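Local coordinates for protein MIP07328p (PDB 6FKK) that probably acts as a chemorepellent axon-guidance cue of the semaphorin family, binding semaphorin receptors through its extracellular sema domain, at residues 38-43 against 47-52; 441-446 against 462-467. All coordinates share one frame; numbering follows the deposited sequence.

Interaction 1. Residues 38-43 against 47-52. With NAG (2-acetamido-2-deoxy-beta-D-glucopyranose), chain C.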
# COMPACT_ATOMS: atom_id res chain seq x y z
N VAL A 38 -16.12 -1.16 7.95
CA VAL A 38 -14.91 -0.41 7.67
C VAL A 38 -14.87 0.82 8.57
O VAL A 38 -15.91 1.44 8.83
CB VAL A 38 -14.82 -0.02 6.18
CG1 VAL A 38 -16.00 0.86 5.78
CG2 VAL A 38 -13.50 0.67 5.87
N LEU A 39 -13.68 1.16 9.05
CA LEU A 39 -13.47 2.33 9.89
C LEU A 39 -12.83 3.44 9.06
O LEU A 39 -11.88 3.19 8.31
CB LEU A 39 -12.58 2.00 11.09
CG LEU A 39 -13.25 1.46 12.36
CD1 LEU A 39 -13.95 0.13 12.11
CD2 LEU A 39 -12.24 1.33 13.49
N VAL A 40 -13.34 4.66 9.21
CA VAL A 40 -12.89 5.80 8.43
C VAL A 40 -12.46 6.89 9.40
O VAL A 40 -13.31 7.50 10.08
CB VAL A 40 -13.97 6.32 7.47
CG1 VAL A 40 -13.44 7.46 6.63
CG2 VAL A 40 -14.48 5.19 6.59
N GLY A 41 -11.16 7.15 9.48
CA GLY A 41 -10.65 8.25 10.28
C GLY A 41 -10.79 9.57 9.56
O GLY A 41 -10.27 9.73 8.45
N ALA A 42 -11.47 10.53 10.18
CA ALA A 42 -11.77 11.79 9.51
C ALA A 42 -11.45 12.99 10.39
O ALA A 42 -10.79 12.85 11.42
CB ALA A 42 -13.25 11.83 9.11
N LYS A 43 -11.92 14.16 9.98
CA LYS A 43 -11.76 15.37 10.78
C LYS A 43 -12.67 15.29 11.99
O LYS A 43 -13.90 15.26 11.86
CB LYS A 43 -12.08 16.61 9.94
CG LYS A 43 -12.07 17.90 10.73
CD LYS A 43 -12.29 19.11 9.85
CE LYS A 43 -13.61 19.03 9.10
NZ LYS A 43 -13.92 20.28 8.35
N TYR A 47 -15.60 7.00 11.83
CA TYR A 47 -16.89 6.42 11.45
C TYR A 47 -16.79 4.91 11.33
O TYR A 47 -15.83 4.38 10.76
CB TYR A 47 -17.39 7.01 10.12
CG TYR A 47 -17.51 8.51 10.10
CD1 TYR A 47 -16.44 9.31 9.72
CD2 TYR A 47 -18.71 9.14 10.43
CE1 TYR A 47 -16.56 10.69 9.68
CE2 TYR A 47 -18.83 10.51 10.40
CZ TYR A 47 -17.75 11.29 10.03
OH TYR A 47 -17.87 12.66 9.99
N ASN A 48 -17.80 4.22 11.86
CA ASN A 48 -18.00 2.79 11.64
C ASN A 48 -19.09 2.65 10.59
O ASN A 48 -20.25 2.97 10.84
CB ASN A 48 -18.37 2.08 12.95
CG ASN A 48 -18.31 0.55 12.84
OD1 ASN A 48 -17.97 0.01 11.80
ND2 ASN A 48 -18.64 -0.14 13.94
N VAL A 49 -18.71 2.19 9.39
CA VAL A 49 -19.58 2.22 8.23
C VAL A 49 -19.80 0.80 7.73
O VAL A 49 -18.84 0.07 7.49
CB VAL A 49 -19.00 3.10 7.10
CG1 VAL A 49 -19.93 3.13 5.91
CG2 VAL A 49 -18.72 4.50 7.62
N SER A 50 -21.07 0.42 7.58
CA SER A 50 -21.40 -0.88 7.01
C SER A 50 -21.20 -0.85 5.49
O SER A 50 -21.44 0.16 4.84
CB SER A 50 -22.84 -1.25 7.34
OG SER A 50 -23.22 -2.45 6.69
N LEU A 51 -20.74 -1.97 4.94
CA LEU A 51 -20.35 -2.03 3.53
C LEU A 51 -21.49 -2.40 2.59
O LEU A 51 -21.34 -2.24 1.38
CB LEU A 51 -19.20 -3.01 3.34
CG LEU A 51 -17.82 -2.51 3.76
CD1 LEU A 51 -16.73 -3.50 3.36
CD2 LEU A 51 -17.55 -1.15 3.15
N ASN A 52 -22.62 -2.88 3.11
CA ASN A 52 -23.70 -3.31 2.22
C ASN A 52 -24.38 -2.11 1.56
O ASN A 52 -24.73 -2.17 0.38
CB ASN A 52 -24.71 -4.16 2.98
CG ASN A 52 -25.37 -3.41 4.12
OD1 ASN A 52 -24.86 -2.39 4.58
ND2 ASN A 52 -26.50 -3.93 4.59
C1 NAG C . -18.61 -1.58 13.95
C2 NAG C . -18.00 -2.17 15.21
C3 NAG C . -17.95 -3.69 15.11
C4 NAG C . -19.37 -4.22 14.93
C5 NAG C . -20.13 -3.52 13.79
C6 NAG C . -21.62 -3.78 13.89
C7 NAG C . -15.49 -1.69 15.18
C8 NAG C . -15.31 -2.51 13.93
N2 NAG C . -16.74 -1.58 15.68
O3 NAG C . -17.40 -4.20 16.32
O4 NAG C . -19.32 -5.61 14.65
O5 NAG C . -19.97 -2.09 13.80
O6 NAG C . -22.06 -3.86 15.24
O7 NAG C . -14.52 -1.15 15.74
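Val38 and Val49 face each other as an antiparallel hydrogen-bonded pair, with Val38 N lying 3.0 Å from Val49 O. The return bond from Val49 N to Val38 O is straighter, with an N-H...O angle of 166°. Val40 and Tyr47 repeat the scheme two residues on: Val40 N gives its hydrogen to Tyr47 O at 2.9 Å, and Tyr47 N bonds back to Val40 O. Leu39 and Asn48 form the non-hydrogen-bonded pair between them, where the CA-H of Leu39 points at Tyr47 O. These are the two middle strands of a four-stranded antiparallel sheet, a blade of the sema β-propeller, and beta-branched residues suit its extended backbone.

The apolar contacts lie on the face of Val38, Val40, Tyr47 and Val49. With chi1 at 61°, Val38 turns CG1 toward the partner strand, and this methyl meets Leu51 CD2 at 3.7 Å, the two side chains crossing at about a right angle. Val40 CG2 and Val49 CG2 approach more loosely, at 4.4 Å. Beyond the strand end, Ala42 brings its small CB to the edge of the Tyr47 ring, in the ring plane and 3.5 Å from CE1. Phe20 meets this ring in an edge-to-face arrangement.

On the other face, that of Leu39 and Asn48, the chain carries a glycan: Asn48 ND2 is bonded covalently to C1 of an N-acetylglucosamine, Asn48 being the acceptor of an Asn-Val-Ser sequon. Leu39 lends an apolar surface to the sugar, its CD1 lying 3.5 Å from the acetamido methyl C8.

Interaction 2. Residues 441-446 against 462-467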
# COMPACT_ATOMS: atom_id res chain seq x y z
N MET A 441 -13.22 2.42 -16.05
CA MET A 441 -14.43 3.22 -15.95
C MET A 441 -14.23 4.39 -15.01
O MET A 441 -13.42 4.33 -14.07
CB MET A 441 -15.61 2.37 -15.45
CG MET A 441 -15.78 1.05 -16.18
SD MET A 441 -17.38 0.29 -15.82
CE MET A 441 -17.15 -1.35 -16.50
N GLN A 442 -14.96 5.47 -15.28
CA GLN A 442 -14.98 6.63 -14.39
C GLN A 442 -15.89 6.33 -13.21
O GLN A 442 -17.06 6.00 -13.39
CB GLN A 442 -15.45 7.86 -15.15
CG GLN A 442 -15.31 9.16 -14.37
CD GLN A 442 -13.87 9.61 -14.28
OE1 GLN A 442 -13.12 9.53 -15.25
NE2 GLN A 442 -13.47 10.09 -13.11
N VAL A 443 -15.35 6.43 -12.00
CA VAL A 443 -16.09 6.16 -10.77
C VAL A 443 -16.41 7.45 -10.02
O VAL A 443 -17.57 7.71 -9.70
CB VAL A 443 -15.32 5.17 -9.87
CG1 VAL A 443 -15.99 5.08 -8.50
CG2 VAL A 443 -15.25 3.80 -10.52
N LEU A 444 -15.40 8.24 -9.73
CA LEU A 444 -15.57 9.51 -9.03
C LEU A 444 -15.79 10.63 -10.03
O LEU A 444 -15.59 10.45 -11.24
CB LEU A 444 -14.35 9.78 -8.16
CG LEU A 444 -14.05 8.78 -7.04
CD1 LEU A 444 -12.90 9.28 -6.17
CD2 LEU A 444 -15.29 8.52 -6.21
N PRO A 445 -16.22 11.81 -9.57
CA PRO A 445 -16.23 12.98 -10.45
C PRO A 445 -14.87 13.20 -11.08
O PRO A 445 -13.83 12.94 -10.47
CB PRO A 445 -16.62 14.12 -9.51
CG PRO A 445 -17.46 13.47 -8.48
CD PRO A 445 -16.89 12.08 -8.28
N LEU A 446 -14.88 13.69 -12.32
CA LEU A 446 -13.68 13.71 -13.16
C LEU A 446 -12.49 14.38 -12.50
O LEU A 446 -11.34 14.13 -12.90
CB LEU A 446 -13.99 14.40 -14.50
CG LEU A 446 -12.96 14.24 -15.62
CD1 LEU A 446 -12.93 12.80 -16.13
CD2 LEU A 446 -13.24 15.21 -16.75
N LEU A 462 -16.53 -3.02 -4.58
CA LEU A 462 -15.29 -2.26 -4.55
C LEU A 462 -15.61 -0.87 -4.02
O LEU A 462 -16.48 -0.18 -4.56
CB LEU A 462 -14.65 -2.17 -5.93
CG LEU A 462 -13.45 -1.24 -6.06
CD1 LEU A 462 -12.26 -1.77 -5.27
CD2 LEU A 462 -13.07 -1.01 -7.51
N VAL A 463 -14.93 -0.47 -2.95
CA VAL A 463 -15.19 0.80 -2.29
C VAL A 463 -14.07 1.76 -2.64
O VAL A 463 -12.93 1.60 -2.19
CB VAL A 463 -15.32 0.64 -0.77
CG1 VAL A 463 -15.59 1.99 -0.11
CG2 VAL A 463 -16.43 -0.35 -0.44
N VAL A 464 -14.39 2.76 -3.46
CA VAL A 464 -13.43 3.81 -3.79
C VAL A 464 -13.46 4.88 -2.70
O VAL A 464 -14.53 5.27 -2.23
CB VAL A 464 -13.76 4.41 -5.17
CG1 VAL A 464 -12.76 5.51 -5.52
CG2 VAL A 464 -13.75 3.32 -6.23
N VAL A 465 -12.28 5.34 -2.29
CA VAL A 465 -12.14 6.28 -1.19
C VAL A 465 -11.45 7.54 -1.70
O VAL A 465 -10.32 7.47 -2.19
CB VAL A 465 -11.36 5.66 -0.02
CG1 VAL A 465 -11.21 6.68 1.11
CG2 VAL A 465 -12.04 4.40 0.47
N SER A 466 -12.13 8.67 -1.56
CA SER A 466 -11.55 9.98 -1.85
C SER A 466 -11.31 10.71 -0.53
O SER A 466 -11.45 10.14 0.56
CB SER A 466 -12.45 10.78 -2.79
OG SER A 466 -13.60 11.25 -2.10
N ASP A 467 -10.95 11.99 -0.63
CA ASP A 467 -10.72 12.78 0.58
C ASP A 467 -12.00 12.95 1.37
O ASP A 467 -11.98 12.95 2.61
CB ASP A 467 -10.12 14.14 0.22
CG ASP A 467 -8.62 14.08 0.02
OD1 ASP A 467 -7.97 13.19 0.60
OD2 ASP A 467 -8.10 14.94 -0.73
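Val464 meets two neighbours with its two methyls, CG2 turned to Val443 and CG1 to Leu444. The valines cross obliquely, CG1 of Val443 resting 3.6 Å from CG2 of Val464. Val443 carries that methyl anti to its own nitrogen (chi1 170°), which extends it toward the facing strand. Leu444 and Val464 instead reach toward each other tip to tip, and the branch point CG of Leu444 lies 3.8 Å from Val464 CG1. From there Leu444 CD1 continues past the valine to Ser466 CB, at 3.7 Å. A leucine suits this place because its forked end can touch both residues at once, while the valines are compact enough to meet methyl to methyl where the CA atoms of Val443 and Val464 are 7.8 Å apart. Cutting Leu444 back to alanine would probably open a gap beside Val464 CG1 and Ser466 CB, leaving both with less apolar cover.

Ser466 offers only its CB to the leucine; its OG is hydrogen-bonded to Ser469 OG. On the opposing segment, Gln442 folds back so that NE2 donates to Leu444 O at 2.8 Å (N-H...O 165°). The carbonyl oxygen lies close to the amide plane of Gln442, whereas the donor stands above the plane of the carbonyl. Further bonds of Gln442, NE2 to Asp412 O and OE1 to Lys414 NZ, hold its amide in place and tie the turn to the neighbouring hairpin.

Such purely apolar contact between the loop that leaves one blade's outermost strand, 432-442, and a middle strand of the next blade, 461-465, is typical of the face-to-face stacking of blades in a β-propeller.

Overall arrangement
Interaction 1 comes first along the chain, within a hairpin of the blade formed by strands 29-33 to 56-61. Interaction 2 follows near the end of the sema domain and joins two other blades, that of 386-442 and the closing one. Strand 18-21 completes the latter beside 469-474, 461-465 and 452-456, so both chain ends of the propeller share one sheet. The centres of the two interactions are 16 Å apart, yet they touch: Leu51 CD2 packs on Val463 CG2 at 3.8 Å. Val463 thus meets the first hairpin while its neighbour Val464 serves interaction 2, and the closing blade lies between the blade of 386-442 and that of 29-61, and so shuts the ring.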